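Glycosyl hydrolase BlGH5_18 (Bifidobacterium longum subsp. infantis, PDB 7LQX) probably hydrolyses glycosidic bonds of N-glycans as a member of glycoside hydrolase family 5, subfamily 18, in a gut bifidobacterium. Local coordinates at residues Asp51-Arg56 with Gly95-Asp100; Met60-Val65 with Asp100-Val105; Arg262-Asn267 with Leu405-Thr410; Ala366-Val371 with Thr423-Asp428. One frame throughout, in Å; residues are numbered along the deposited sequence. Where two conformers were deposited one is given.

Interaction 1. Residues Asp51-Arg56 with Gly95-Asp100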
# COMPACT_ATOMS: atom_id res chain seq x y z
N ASP A 51 23.74 13.94 3.99
CA ASP A 51 23.75 13.20 2.73
C ASP A 51 24.04 14.13 1.56
O ASP A 51 24.85 13.83 0.69
CB ASP A 51 22.38 12.55 2.48
CG ASP A 51 22.11 11.32 3.34
OD1 ASP A 51 23.00 10.86 4.08
OD2 ASP A 51 20.96 10.84 3.25
N MSE A 52 23.36 15.27 1.53
CA MSE A 52 23.51 16.21 0.43
C MSE A 52 24.87 16.87 0.40
O MSE A 52 25.42 17.12 -0.68
CB MSE A 52 22.43 17.29 0.51
CG MSE A 52 21.04 16.79 0.31
SE MSE A 52 20.65 16.22 -1.48
CE MSE A 52 18.75 15.85 -1.24
N ARG A 53 25.42 17.17 1.58
CA ARG A 53 26.77 17.72 1.64
C ARG A 53 27.77 16.75 1.02
O ARG A 53 28.62 17.14 0.22
CB ARG A 53 27.13 18.02 3.10
CG ARG A 53 28.48 18.70 3.27
CD ARG A 53 28.85 18.84 4.74
NE ARG A 53 29.21 17.55 5.34
CZ ARG A 53 30.41 16.99 5.24
NH1 ARG A 53 31.38 17.60 4.57
NH2 ARG A 53 30.64 15.81 5.81
N ARG A 54 27.67 15.46 1.37
CA ARG A 54 28.61 14.48 0.84
C ARG A 54 28.42 14.27 -0.66
O ARG A 54 29.40 14.10 -1.39
CB ARG A 54 28.47 13.18 1.63
CG ARG A 54 28.86 13.39 3.09
CD ARG A 54 29.01 12.10 3.87
NE ARG A 54 29.13 12.38 5.30
CZ ARG A 54 29.44 11.47 6.22
NH1 ARG A 54 29.52 11.82 7.50
NH2 ARG A 54 29.67 10.21 5.87
N ILE A 55 27.17 14.27 -1.12
CA ILE A 55 26.90 14.16 -2.56
C ILE A 55 27.50 15.36 -3.29
O ILE A 55 28.18 15.20 -4.32
CB ILE A 55 25.39 14.05 -2.79
CG1 ILE A 55 24.88 12.69 -2.29
CG2 ILE A 55 25.06 14.25 -4.27
CD1 ILE A 55 23.39 12.64 -2.11
N ARG A 56 27.28 16.57 -2.77
CA ARG A 56 27.84 17.75 -3.42
C ARG A 56 29.36 17.65 -3.49
O ARG A 56 29.97 18.08 -4.48
CB ARG A 56 27.43 19.01 -2.65
CG ARG A 56 28.12 20.30 -3.12
CD ARG A 56 27.80 20.66 -4.57
NE ARG A 56 28.52 21.85 -5.01
CZ ARG A 56 29.77 21.85 -5.48
NH1 ARG A 56 30.45 20.71 -5.59
NH2 ARG A 56 30.35 22.99 -5.85
N GLY A 95 19.25 22.47 -2.64
CA GLY A 95 19.67 23.78 -3.11
C GLY A 95 20.62 24.47 -2.15
O GLY A 95 21.58 25.12 -2.58
N GLU A 96 20.36 24.35 -0.85
CA GLU A 96 21.26 24.94 0.14
C GLU A 96 22.63 24.30 0.06
O GLU A 96 23.64 24.94 0.37
CB GLU A 96 20.68 24.77 1.54
CG GLU A 96 19.43 25.58 1.81
CD GLU A 96 18.82 25.33 3.18
OE1 GLU A 96 18.85 24.16 3.65
OE2 GLU A 96 18.33 26.29 3.80
N GLN A 97 22.68 23.03 -0.35
CA GLN A 97 23.94 22.32 -0.50
C GLN A 97 24.50 22.41 -1.91
O GLN A 97 25.38 21.62 -2.27
CB GLN A 97 23.79 20.87 -0.04
CG GLN A 97 23.33 20.72 1.41
CD GLN A 97 24.30 21.33 2.40
OE1 GLN A 97 25.52 21.22 2.25
NE2 GLN A 97 23.76 22.00 3.42
N GLY A 98 23.99 23.35 -2.73
CA GLY A 98 24.62 23.70 -3.98
C GLY A 98 24.14 22.96 -5.21
O GLY A 98 24.82 23.01 -6.24
N MSE A 99 22.99 22.30 -5.15
CA MSE A 99 22.56 21.44 -6.24
C MSE A 99 21.13 21.69 -6.69
O MSE A 99 20.29 22.16 -5.92
CB MSE A 99 22.69 19.97 -5.81
CG MSE A 99 24.12 19.59 -5.48
SE MSE A 99 24.32 17.73 -5.09
CE MSE A 99 23.41 17.71 -3.40
N ASP A 100 20.86 21.36 -7.95
CA ASP A 100 19.51 21.34 -8.48
C ASP A 100 18.81 20.05 -8.07
O ASP A 100 19.44 19.06 -7.70
CB ASP A 100 19.54 21.45 -10.00
CG ASP A 100 20.08 22.77 -10.47
OD1 ASP A 100 19.62 23.81 -9.96
OD2 ASP A 100 21.00 22.77 -11.31

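Interaction 2. Residues Met60-Val65 with Asp100-Val105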
# COMPACT_ATOMS: atom_id res chain seq x y z
N MSE A 60 28.82 16.74 -7.64
CA MSE A 60 27.52 16.58 -8.27
C MSE A 60 26.82 17.93 -8.38
O MSE A 60 26.98 18.79 -7.51
CB MSE A 60 26.65 15.64 -7.45
CG MSE A 60 27.25 14.27 -7.25
SE MSE A 60 27.47 13.26 -8.88
CE MSE A 60 29.31 13.62 -9.26
N ASP A 61 26.04 18.10 -9.44
CA ASP A 61 25.27 19.32 -9.63
C ASP A 61 23.77 19.12 -9.48
O ASP A 61 23.03 20.11 -9.52
CB ASP A 61 25.60 19.96 -10.99
CG ASP A 61 25.31 19.05 -12.15
OD1 ASP A 61 24.12 18.75 -12.38
OD2 ASP A 61 26.26 18.62 -12.83
N HIS A 62 23.29 17.89 -9.30
CA HIS A 62 21.86 17.68 -9.11
C HIS A 62 21.59 16.36 -8.43
O HIS A 62 22.44 15.45 -8.40
CB HIS A 62 21.10 17.73 -10.44
CG HIS A 62 21.34 16.54 -11.33
ND1 HIS A 62 22.38 16.50 -12.23
CD2 HIS A 62 20.69 15.36 -11.45
CE1 HIS A 62 22.36 15.34 -12.86
NE2 HIS A 62 21.35 14.63 -12.41
N VAL A 63 20.37 16.25 -7.92
CA VAL A 63 19.80 15.02 -7.40
C VAL A 63 18.44 14.79 -8.04
O VAL A 63 17.73 15.73 -8.42
CB VAL A 63 19.67 15.04 -5.86
CG1 VAL A 63 21.03 15.07 -5.19
CG2 VAL A 63 18.82 16.22 -5.40
N ARG A 64 18.07 13.52 -8.15
CA ARG A 64 16.71 13.08 -8.48
C ARG A 64 16.11 12.48 -7.21
O ARG A 64 16.75 11.66 -6.55
CB ARG A 64 16.75 12.06 -9.62
CG ARG A 64 15.41 11.53 -10.08
CD ARG A 64 15.56 10.78 -11.40
NE ARG A 64 14.35 10.03 -11.72
CZ ARG A 64 14.29 8.71 -11.94
NH1 ARG A 64 15.39 7.96 -11.91
NH2 ARG A 64 13.13 8.15 -12.20
N VAL A 65 14.91 12.93 -6.85
CA VAL A 65 14.33 12.52 -5.58
C VAL A 65 12.94 11.95 -5.78
O VAL A 65 12.22 12.29 -6.72
CB VAL A 65 14.32 13.67 -4.54
CG1 VAL A 65 15.73 14.22 -4.38
CG2 VAL A 65 13.36 14.76 -4.97
N ASP A 100 20.86 21.36 -7.95
CA ASP A 100 19.51 21.34 -8.48
C ASP A 100 18.81 20.05 -8.07
O ASP A 100 19.44 19.06 -7.70
CB ASP A 100 19.54 21.45 -10.00
CG ASP A 100 20.08 22.77 -10.47
OD1 ASP A 100 19.62 23.81 -9.96
OD2 ASP A 100 21.00 22.77 -11.31
N ALA A 101 17.48 20.08 -8.12
CA ALA A 101 16.69 18.91 -7.80
C ALA A 101 15.64 18.67 -8.88
O ALA A 101 14.99 19.61 -9.34
CB ALA A 101 16.01 19.05 -6.43
N TYR A 102 15.52 17.42 -9.29
CA TYR A 102 14.47 16.91 -10.16
C TYR A 102 13.63 15.93 -9.34
O TYR A 102 14.18 15.13 -8.58
CB TYR A 102 15.10 16.21 -11.37
CG TYR A 102 15.88 17.16 -12.25
CD1 TYR A 102 17.17 17.53 -11.92
CD2 TYR A 102 15.31 17.72 -13.38
CE1 TYR A 102 17.88 18.43 -12.69
CE2 TYR A 102 16.01 18.62 -14.17
CZ TYR A 102 17.30 18.97 -13.82
OH TYR A 102 18.01 19.87 -14.58
N VAL A 103 12.31 16.02 -9.45
CA VAL A 103 11.41 15.23 -8.59
C VAL A 103 10.56 14.32 -9.47
O VAL A 103 10.00 14.77 -10.47
CB VAL A 103 10.51 16.16 -7.75
CG1 VAL A 103 9.54 15.35 -6.91
CG2 VAL A 103 11.34 17.06 -6.87
N ASP A 104 10.44 13.05 -9.08
CA ASP A 104 9.51 12.12 -9.72
C ASP A 104 8.23 12.09 -8.89
O ASP A 104 8.29 11.89 -7.67
CB ASP A 104 10.08 10.70 -9.76
CG ASP A 104 11.03 10.46 -10.91
OD1 ASP A 104 11.96 11.27 -11.11
OD2 ASP A 104 10.87 9.43 -11.60
N VAL A 105 7.07 12.24 -9.54
CA VAL A 105 5.85 12.47 -8.77
C VAL A 105 5.27 11.17 -8.20
O VAL A 105 4.95 11.13 -7.01
CB VAL A 105 4.78 13.25 -9.56
CG1 VAL A 105 3.51 13.42 -8.70
CG2 VAL A 105 5.32 14.59 -10.01

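Interaction 3. Residues Arg262-Asn267 with Leu405-Thr410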
# COMPACT_ATOMS: atom_id res chain seq x y z
N ARG A 262 17.53 8.38 -30.25
CA ARG A 262 17.65 9.42 -31.26
C ARG A 262 16.97 9.04 -32.57
O ARG A 262 16.55 9.93 -33.32
CB ARG A 262 19.12 9.73 -31.52
CG ARG A 262 19.82 10.46 -30.39
CD ARG A 262 21.28 10.64 -30.75
NE ARG A 262 21.47 11.63 -31.82
CZ ARG A 262 22.56 11.72 -32.58
NH1 ARG A 262 23.54 10.84 -32.44
NH2 ARG A 262 22.66 12.69 -33.48
N ALA A 263 16.89 7.75 -32.88
CA ALA A 263 16.21 7.35 -34.10
C ALA A 263 14.78 7.87 -34.14
O ALA A 263 14.25 8.17 -35.21
CB ALA A 263 16.19 5.82 -34.20
N PHE A 264 14.13 7.98 -32.97
CA PHE A 264 12.71 8.29 -32.88
C PHE A 264 12.42 9.74 -32.54
O PHE A 264 11.26 10.15 -32.61
CB PHE A 264 12.04 7.33 -31.88
CG PHE A 264 12.32 5.90 -32.20
CD1 PHE A 264 11.64 5.25 -33.20
CD2 PHE A 264 13.34 5.22 -31.54
CE1 PHE A 264 11.95 3.94 -33.53
CE2 PHE A 264 13.65 3.93 -31.87
CZ PHE A 264 12.96 3.29 -32.86
N ALA A 265 13.42 10.52 -32.13
CA ALA A 265 13.21 11.91 -31.77
C ALA A 265 13.05 12.74 -33.04
O ALA A 265 13.94 12.76 -33.89
CB ALA A 265 14.42 12.42 -30.99
N ARG A 266 11.91 13.43 -33.17
CA ARG A 266 11.73 14.28 -34.33
C ARG A 266 12.58 15.54 -34.25
O ARG A 266 12.90 16.14 -35.28
CB ARG A 266 10.25 14.65 -34.48
CG ARG A 266 9.34 13.46 -34.69
CD ARG A 266 7.92 13.87 -35.01
NE ARG A 266 7.26 14.57 -33.91
CZ ARG A 266 6.56 13.96 -32.95
NH1 ARG A 266 6.43 12.64 -32.95
NH2 ARG A 266 5.99 14.68 -31.99
N ASN A 267 12.94 15.97 -33.05
CA ASN A 267 13.79 17.15 -32.87
C ASN A 267 15.23 16.66 -32.78
O ASN A 267 15.58 15.99 -31.80
CB ASN A 267 13.39 17.87 -31.58
CG ASN A 267 14.41 18.92 -31.15
OD1 ASN A 267 15.26 19.34 -31.93
ND2 ASN A 267 14.32 19.33 -29.89
N LEU A 405 21.41 5.12 -34.83
CA LEU A 405 20.28 4.38 -35.38
C LEU A 405 19.34 5.37 -36.03
O LEU A 405 19.13 6.46 -35.50
CB LEU A 405 19.55 3.58 -34.30
CG LEU A 405 20.50 2.47 -33.80
CD1 LEU A 405 20.93 2.71 -32.36
CD2 LEU A 405 19.95 1.07 -34.01
N VAL A 406 18.77 4.99 -37.16
CA VAL A 406 17.79 5.82 -37.84
C VAL A 406 16.61 4.95 -38.24
O VAL A 406 16.72 3.73 -38.39
CB VAL A 406 18.36 6.54 -39.08
CG1 VAL A 406 19.53 7.44 -38.70
CG2 VAL A 406 18.77 5.54 -40.15
N THR A 407 15.45 5.59 -38.40
CA THR A 407 14.32 4.87 -38.93
C THR A 407 14.41 4.77 -40.45
O THR A 407 15.16 5.50 -41.12
CB THR A 407 13.00 5.56 -38.58
OG1 THR A 407 12.91 6.78 -39.32
CG2 THR A 407 12.90 5.82 -37.08
N SER A 408 13.57 3.89 -41.00
CA SER A 408 13.46 3.76 -42.45
C SER A 408 13.06 5.06 -43.13
O SER A 408 13.48 5.33 -44.25
CB SER A 408 12.50 2.62 -42.79
OG SER A 408 11.32 2.68 -41.99
N ALA A 409 12.25 5.89 -42.47
CA ALA A 409 11.91 7.20 -43.03
C ALA A 409 13.12 8.12 -43.07
O ALA A 409 13.40 8.75 -44.09
CB ALA A 409 10.76 7.82 -42.22
N THR A 410 13.87 8.20 -41.97
CA THR A 410 15.07 9.04 -41.96
C THR A 410 16.08 8.56 -42.99
O THR A 410 16.76 9.37 -43.62
CB THR A 410 15.65 9.03 -40.54
OG1 THR A 410 14.69 9.61 -39.66
CG2 THR A 410 16.94 9.81 -40.46
O HOH W 1 15.75 8.47 -37.43

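Interaction 4. Residues Ala366-Val371 with Thr423-Asp428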
# COMPACT_ATOMS: atom_id res chain seq x y z
N ALA A 366 24.83 4.40 -39.68
CA ALA A 366 23.60 4.14 -38.95
C ALA A 366 23.00 2.80 -39.36
O ALA A 366 23.06 2.41 -40.53
CB ALA A 366 22.55 5.24 -39.15
N VAL A 367 22.45 2.10 -38.37
CA VAL A 367 21.61 0.93 -38.59
C VAL A 367 20.18 1.42 -38.77
O VAL A 367 19.71 2.28 -38.02
CB VAL A 367 21.73 -0.07 -37.43
CG1 VAL A 367 20.89 -1.30 -37.73
CG2 VAL A 367 23.19 -0.46 -37.19
N VAL A 368 19.50 0.87 -39.78
CA VAL A 368 18.15 1.29 -40.15
C VAL A 368 17.11 0.40 -39.49
O VAL A 368 17.15 -0.83 -39.62
CB VAL A 368 17.99 1.26 -41.69
CG1 VAL A 368 16.59 1.68 -42.06
CG2 VAL A 368 19.01 2.17 -42.35
N ILE A 369 16.15 1.03 -38.83
CA ILE A 369 15.04 0.36 -38.16
C ILE A 369 13.77 0.63 -38.96
O ILE A 369 13.32 1.78 -39.05
CB ILE A 369 14.88 0.88 -36.72
CG1 ILE A 369 16.14 0.63 -35.90
CG2 ILE A 369 13.69 0.22 -36.04
CD1 ILE A 369 16.15 1.34 -34.55
N GLU A 370 13.18 -0.43 -39.52
CA GLU A 370 11.91 -0.30 -40.22
C GLU A 370 10.81 0.05 -39.22
O GLU A 370 10.68 -0.60 -38.17
CB GLU A 370 11.56 -1.60 -40.93
CG GLU A 370 12.40 -1.87 -42.16
CD GLU A 370 12.11 -0.91 -43.30
OE1 GLU A 370 10.95 -0.46 -43.45
OE2 GLU A 370 13.05 -0.59 -44.06
N VAL A 371 10.00 1.05 -39.56
CA VAL A 371 8.97 1.54 -38.65
C VAL A 371 7.59 1.40 -39.27
O VAL A 371 7.42 1.33 -40.49
CB VAL A 371 9.24 2.99 -38.19
CG1 VAL A 371 10.48 3.05 -37.32
CG2 VAL A 371 9.38 3.93 -39.38
N THR A 423 26.95 8.84 -43.48
CA THR A 423 27.25 8.56 -44.88
C THR A 423 27.18 7.09 -45.23
O THR A 423 27.46 6.73 -46.38
CB THR A 423 28.63 9.12 -45.29
OG1 THR A 423 29.66 8.51 -44.51
CG2 THR A 423 28.66 10.65 -45.12
N ARG A 424 26.82 6.22 -44.29
CA ARG A 424 26.71 4.79 -44.53
C ARG A 424 25.49 4.28 -43.78
O ARG A 424 25.30 4.62 -42.61
CB ARG A 424 27.95 4.02 -44.06
CG ARG A 424 27.73 2.51 -44.02
CD ARG A 424 29.03 1.72 -44.20
NE ARG A 424 29.99 1.97 -43.12
CZ ARG A 424 30.51 1.03 -42.33
NH1 ARG A 424 30.20 -0.25 -42.48
NH2 ARG A 424 31.37 1.39 -41.39
N LEU A 425 24.69 3.45 -44.44
CA LEU A 425 23.51 2.85 -43.84
C LEU A 425 23.63 1.34 -43.89
O LEU A 425 24.10 0.78 -44.88
CB LEU A 425 22.26 3.26 -44.61
CG LEU A 425 21.89 4.74 -44.54
CD1 LEU A 425 20.81 5.05 -45.56
CD2 LEU A 425 21.45 5.12 -43.13
N GLU A 426 23.18 0.68 -42.83
CA GLU A 426 23.15 -0.78 -42.77
C GLU A 426 21.73 -1.24 -42.49
O GLU A 426 21.14 -0.85 -41.48
CB GLU A 426 24.11 -1.30 -41.70
CG GLU A 426 24.13 -2.81 -41.60
CD GLU A 426 25.31 -3.31 -40.81
OE1 GLU A 426 26.41 -2.75 -40.97
OE2 GLU A 426 25.12 -4.27 -40.03
N THR A 427 21.19 -2.08 -43.36
CA THR A 427 19.83 -2.57 -43.19
C THR A 427 19.83 -3.91 -42.44
O THR A 427 20.81 -4.65 -42.43
CB THR A 427 19.13 -2.72 -44.54
OG1 THR A 427 19.91 -3.57 -45.39
CG2 THR A 427 18.96 -1.36 -45.21
N ASP A 428 18.69 -4.22 -41.83
CA ASP A 428 18.56 -5.43 -41.01
C ASP A 428 17.90 -6.51 -41.85
O ASP A 428 16.68 -6.68 -41.84
CB ASP A 428 17.75 -5.15 -39.76
CG ASP A 428 17.90 -6.26 -38.73
OD1 ASP A 428 18.87 -7.03 -38.83
OD2 ASP A 428 17.05 -6.34 -37.81
O HOH W 2 16.55 -2.35 -41.71

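Interaction 1. Residues Asp51-Arg56 with Gly95-Asp100
The carbonyl oxygen of Gln97 lies against three successive methylenes of Arg56, CB, CG and CD, and comes closest to Arg56 CG, 3.2 Å from Gln97 O. With CG anti to the backbone N (chi1 172°) and a bend at the next bond, the Arg56 chain runs past this oxygen; its guanidinium has the same oxygen near its plane, but no hydrogen bond joins the two segments. Most of the rest is van der Waals packing. Met99, a selenomethionine like Met52, touches helix 45-57 mainly with its selenium and terminal methyl, while its CG lies against Arg56 CD. Its selenium rests on the branch methyl of Ile55 (SE to Ile55 CG2, 3.7 Å), the two side chains crossing at about a right angle. Its terminal methyl meets Met52, with Met99 CE 3.4 Å from Met52 O and 3.7 Å from Met52 SE. Gln97 lays its CG on Met52 CB at 3.7 Å and brings its amide oxygen beside the aliphatic root of Arg53, whose charged end turns to Glu50. Gly98, at positive phi, is the C-prime residue of a Schellman motif: Met99 N bonds to Ala94 O and Gly98 N to Gly95 O. The motif ends helix 81-96 and turns the chain toward strand 100-104, so that the turn packs on helix 45-57, the preceding outer helix of the (beta/alpha)8 barrel.

Interaction 2. Residues Met60-Val65 with Asp100-Val105
Strands 62-65 and 100-104 run parallel, their axes 4.6 Å apart at closest approach and 21° from alignment, and five backbone hydrogen bonds join them from Asp100 N to Asp61 O through to Asp104 N to Val65 O. One face of the pair is apolar: Val63 meets Ala101, and Val65 CG2 touches Val103 CG2 at 3.6 Å, beneath helix 81-96. The face bearing His62, Arg64 and Tyr102 is polar and aromatic. Tyr102 turns its edge to the face of His62 in an offset edge-to-face pair, centroids 5.7 Å apart and planes at 83°. The imidazole is fixed from two sides, since His62 ND1 donates to Asp61 OD1 (2.8 Å), an acceptor lying in the ring plane, while NE2 bonds to Thr310. The Asp61 carboxylate is itself salt-bridged to Arg23 and Arg25. Arg64, its chi1 of -179° leading the extended chain straight off the strand, reaches Asp104 side-on. Arg64 NE meets Asp104 OD1 at 2.8 Å and Arg64 NH2 meets Asp104 OD2 at 2.7 Å, both from above the carboxylate plane. The same guanidinium also bonds Asn29, Asn162 and Glu276. Glu276 stands on the seventh barrel strand, at whose end clan GH-A enzymes carry their nucleophile. Gripped by this many acceptors, the guanidinium has little freedom to rotate, consistent with Asp104 acting as a second-shell group that positions Arg64 beside the probable active site.

Interaction 3. Residues Arg262-Asn267 with Leu405-Thr410
Thr407 holds its hydroxyl between its backbone N and carbonyl carbon (chi1 70°), a rotation that swings its methyl out to Ala263, with Thr407 CG2 3.3 Å from Ala263 O. The same rotation aims the hydroxyl at the following turn, where Thr407 OG1 accepts from Thr410 N at 3.2 Å in a nearly straight bond, an ST motif. Thus one side chain shapes its own loop with its oxygen and packs on the facing helix end with its carbon. No direct hydrogen bond crosses the contact; a water does the work. It donates to Ala263 O at 2.7 Å, accepts from Thr407 N at 3.1 Å and lies 2.7 Å from Thr410 OG1, so that a carbonyl at the end of the helix, an amide at the strand end and a hydroxyl of the turn all share one partner. Ala263 fits equally closely from its own side, its CB being 3.3 Å from Leu405 O and 4.0 Å from Leu405 CB. Phe264 points its first bond away but brings the ring back, and Phe264 CD1 approaches Thr407 CG2 obliquely at 4.1 Å. The ring also packs against Pro219 and Ala223 of helix 219-224 and against Pro377. The C-terminal end of helix 248-264 is thereby seated on strand 403-407, an outer strand of the small parallel sheet, whose neighbour 365-369 takes the side chain of Leu405.

Interaction 4. Residues Ala366-Val371 with Thr423-Asp428
Leu425 and Val368 cross obliquely, with Leu425 CD2 3.9 Å from Val368 CG2. The same leucine methyl also approaches Ala366, 4.1 Å from Ala366 CB, so it bridges two residues that are next but one along the facing strand. Leu425 CG stands anti to the carbonyl carbon (chi1 -67°), and from there CD2 leans back across the strand boundary, while Val368 keeps CG2 beside its own backbone N, on the side from which Leu425 comes. The opposite face belongs to Val367 and Glu426. Here the side chains hardly touch: Val367 CG1 passes the main chain instead, 3.8 Å from Glu426 O. Glu426, its chain fully extended, carries its carboxylate off to Arg392 and Arg395 of helix 388-399, against which Val367 also packs. Three backbone hydrogen bonds set the parallel register, Ala366 N to Arg424 O, Glu426 N to Ala366 O (2.9 Å) and Val368 N to Glu426 O (2.9 Å). The strand axes are turned 45° from each other, and beyond the last of these bonds Val368 O and Asp428 N are 4.3 Å apart. A water fills the step, donating to Val368 O at 2.7 Å and accepting from Asp428 N at 2.8 Å; the Asp428 carboxylate, for its part, bonds to Ser388 and Arg392. The chemistry is thus divided: on the side of Leu425 the strands meet through methyl packing, whereas Glu426 on the other face, and Asp428 just past the strand, turn their charge outside the strand pair, to arginines of helix 388-399.

In the fold
The four contacts form two pairs on opposite sides of the chain's centre. Interactions 1 and 2 share Asp100 and join neighbouring parts of the barrel at two depths: interaction 2 is a buried strand pair with a polar, ion-paired face turned inward, interaction 1 a partly exposed helix contact without a bond across it. Interactions 3 and 4 meet through strands 365-369 and 403-407 of the separate three-stranded sheet. Interaction 3 is buried and packs against helix 248-264, which precedes the seventh barrel strand; interaction 4 lies at the sheet's outer, partly exposed margin. Each includes a bridging water, but of these two contacts interaction 4 alone has direct backbone bonds. Centres of interactions 2 and 3 are about 29 Å apart.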